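Local coordinates for DinB-like domain-containing protein (Enterococcus faecalis, PDB 3CEX) that is of unknown function but belongs to the DinB superfamily, whose members are built on a bundle of four helices, at residues N34-A38 / T165-V169. Residues are numbered along the deposited sequence; the frame is centred on the assembly and turned at random.
Sequences NTMPA and TRRLV. With ACY (acetic acid), chain C.
Pro37 presses its ring against helix 144-170, where Thr165, Leu168 and Val169 each offer carbon to it. Its CG lies 3.8 Å from Val169 CG2 and also touches Leu168 CB. Its CD meets Thr165 CG2 at 3.9 Å; the ring crosses the side chains of Thr165 and Val169 at about a right angle. Val169 has CG1 anti to its backbone N (chi1 173°), which divides its two methyls: CG2 serves Pro37 and also touches Thr35 O at 3.8 Å, whereas CG1 approaches Thr35 CB at 4.1 Å. No hydrogen bond joins the two segments, and the contact is van der Waals packing. The threonine hydroxyls are engaged within the chain: Thr165 OG1 bonds to Lys42 O, and its methyl CG2 faces the proline; Thr35 OG1 bonds to Ala31 O in the short helix 30-33 just before it. On another side of the helix, Arg166 grips an acetic acid molecule, presumably as acetate and probably from the crystallisation liquor, through two nearly straight bonds, NH1 to OXT (2.9 Å) and NH2 to O (3.2 Å); the same guanidinium also pairs with Lys172 OXT, the chain's C-terminus. Arg167, extended from CG to NE, adds NH2 to the same ligand OXT at 2.8 Å, and its NH1 reaches Leu40 O of the second subunit. The arrangement is apolar packing of the loop between helices 30-33 and 44-62 against the C-terminal helix, at one end of the DinB-type helical bundle.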
ATOM      1  N   ASN A  34      20.870   0.611   2.944  1.00 26.30           N
ATOM      2  CA  ASN A  34      21.178  -0.620   3.688  1.00 27.05           C
ATOM      3  C   ASN A  34      20.918  -0.538   5.200  1.00 27.43           C
ATOM      4  O   ASN A  34      21.097  -1.519   5.908  1.00 27.12           O
ATOM      5  CB  ASN A  34      22.666  -0.971   3.492  1.00 27.04           C
ATOM      6  CG  ASN A  34      22.968  -1.510   2.116  1.00 26.59           C
ATOM      7  OD1 ASN A  34      22.093  -2.041   1.447  1.00 26.38           O
ATOM      8  ND2 ASN A  34      24.220  -1.414   1.709  1.00 25.19           N
ATOM      9  N   THR A  35      20.555   0.638   5.703  1.00 27.83           N
ATOM     10  CA  THR A  35      20.477   0.859   7.129  1.00 28.30           C
ATOM     11  C   THR A  35      19.125   0.463   7.680  1.00 30.46           C
ATOM     12  O   THR A  35      18.077   0.987   7.242  1.00 28.41           O
ATOM     13  CB  THR A  35      20.754   2.315   7.477  1.00 28.35           C
ATOM     14  OG1 THR A  35      22.100   2.614   7.091  1.00 29.20           O
ATOM     15  CG2 THR A  35      20.581   2.579   9.003  1.00 27.32           C
HETATM   16  N   MSE A  36      19.135  -0.439   8.666  1.00 32.02           N
HETATM   17  CA  MSE A  36      17.864  -0.775   9.319  1.00 35.70           C
HETATM   18  C   MSE A  36      17.784  -0.042  10.645  1.00 35.14           C
HETATM   19  O   MSE A  36      18.645  -0.229  11.509  1.00 35.08           O
HETATM   20  CB  MSE A  36      17.587  -2.294   9.336  1.00 35.13           C
HETATM   21  CG  MSE A  36      18.188  -3.138  10.354  1.00 39.65           C
HETATM   22 SE   MSE A  36      17.414  -4.961  10.133  0.80 44.88          SE
HETATM   23  CE  MSE A  36      15.763  -4.825  11.147  1.00 40.88           C
ATOM     24  N   PRO A  37      16.829   0.905  10.765  1.00 35.38           N
ATOM     25  CA  PRO A  37      16.811   1.770  11.945  1.00 35.75           C
ATOM     26  C   PRO A  37      16.388   1.132  13.290  1.00 36.21           C
ATOM     27  O   PRO A  37      16.587   1.753  14.333  1.00 36.80           O
ATOM     28  CB  PRO A  37      15.871   2.932  11.541  1.00 35.97           C
ATOM     29  CG  PRO A  37      15.091   2.473  10.407  1.00 34.56           C
ATOM     30  CD  PRO A  37      15.783   1.275   9.795  1.00 35.28           C
ATOM     31  N   ALA A  38      15.860  -0.088  13.280  1.00 36.38           N
ATOM     32  CA  ALA A  38      15.386  -0.740  14.511  1.00 36.16           C
ATOM     33  C   ALA A  38      15.123  -2.204  14.211  1.00 36.41           C
ATOM     34  O   ALA A  38      14.939  -2.573  13.054  1.00 36.06           O
ATOM     35  CB  ALA A  38      14.098  -0.063  15.039  1.00 35.83           C
ATOM     36  N   THR A 165      10.845   4.321   6.701  1.00 24.32           N
ATOM     37  CA  THR A 165      12.231   3.989   6.984  1.00 24.31           C
ATOM     38  C   THR A 165      13.166   5.103   6.498  1.00 24.73           C
ATOM     39  O   THR A 165      14.126   5.465   7.173  1.00 25.39           O
ATOM     40  CB  THR A 165      12.642   2.711   6.274  1.00 23.70           C
ATOM     41  OG1 THR A 165      11.938   1.608   6.845  1.00 23.33           O
ATOM     42  CG2 THR A 165      14.169   2.487   6.431  1.00 23.57           C
ATOM     43  N   ARG A 166      12.910   5.622   5.305  1.00 26.05           N
ATOM     44  CA  ARG A 166      13.695   6.738   4.760  1.00 25.73           C
ATOM     45  C   ARG A 166      13.678   7.918   5.711  1.00 25.75           C
ATOM     46  O   ARG A 166      14.736   8.483   6.032  1.00 24.98           O
ATOM     47  CB  ARG A 166      13.158   7.173   3.387  1.00 26.55           C
ATOM     48  CG  ARG A 166      13.983   8.260   2.659  1.00 26.72           C
ATOM     49  CD  ARG A 166      13.129   9.034   1.652  1.00 29.24           C
ATOM     50  NE  ARG A 166      12.172   9.947   2.273  1.00 34.16           N
ATOM     51  CZ  ARG A 166      10.912  10.157   1.865  1.00 34.76           C
ATOM     52  NH1 ARG A 166      10.157  11.030   2.516  1.00 34.84           N
ATOM     53  NH2 ARG A 166      10.394   9.509   0.826  1.00 37.09           N
ATOM     54  N   ARG A 167      12.493   8.297   6.171  1.00 25.27           N
ATOM     55  CA  ARG A 167      12.351   9.391   7.126  1.00 26.18           C
ATOM     56  C   ARG A 167      13.132   9.163   8.410  1.00 27.03           C
ATOM     57  O   ARG A 167      13.779  10.079   8.911  1.00 24.71           O
ATOM     58  CB  ARG A 167      10.872   9.703   7.416  1.00 26.58           C
ATOM     59  CG  ARG A 167      10.137  10.269   6.192  1.00 27.01           C
ATOM     60  CD  ARG A 167       8.646  10.364   6.402  1.00 27.60           C
ATOM     61  NE  ARG A 167       7.951  10.925   5.244  1.00 29.28           N
ATOM     62  CZ  ARG A 167       6.651  11.246   5.222  1.00 30.97           C
ATOM     63  NH1 ARG A 167       5.894  11.117   6.309  1.00 31.87           N
ATOM     64  NH2 ARG A 167       6.100  11.729   4.115  1.00 31.65           N
ATOM     65  N   LEU A 168      13.103   7.934   8.915  1.00 27.39           N
ATOM     66  CA  LEU A 168      13.846   7.599  10.127  1.00 27.52           C
ATOM     67  C   LEU A 168      15.340   7.605   9.904  1.00 28.80           C
ATOM     68  O   LEU A 168      16.102   7.965  10.802  1.00 28.29           O
ATOM     69  CB  LEU A 168      13.422   6.209  10.630  1.00 28.12           C
ATOM     70  CG  LEU A 168      11.976   6.069  11.071  1.00 28.96           C
ATOM     71  CD1 LEU A 168      11.602   4.629  11.280  1.00 27.77           C
ATOM     72  CD2 LEU A 168      11.775   6.893  12.349  1.00 31.72           C
ATOM     73  N   VAL A 169      15.773   7.245   8.701  1.00 28.75           N
ATOM     74  CA  VAL A 169      17.197   7.082   8.442  1.00 30.22           C
ATOM     75  C   VAL A 169      17.862   8.399   8.052  1.00 30.77           C
ATOM     76  O   VAL A 169      18.964   8.710   8.527  1.00 30.32           O
ATOM     77  CB  VAL A 169      17.462   5.993   7.354  1.00 29.49           C
ATOM     78  CG1 VAL A 169      18.942   5.966   6.967  1.00 31.53           C
ATOM     79  CG2 VAL A 169      16.988   4.611   7.852  1.00 28.77           C
TER
HETATM   80  C   ACY C 301       6.897  11.297   0.674  1.00 53.11           C
HETATM   81  O   ACY C 301       7.499  10.581  -0.184  1.00 52.70           O
HETATM   82  OXT ACY C 301       7.455  11.759   1.707  1.00 51.44           O
HETATM   83  CH3 ACY C 301       5.429  11.635   0.467  1.00 53.23           C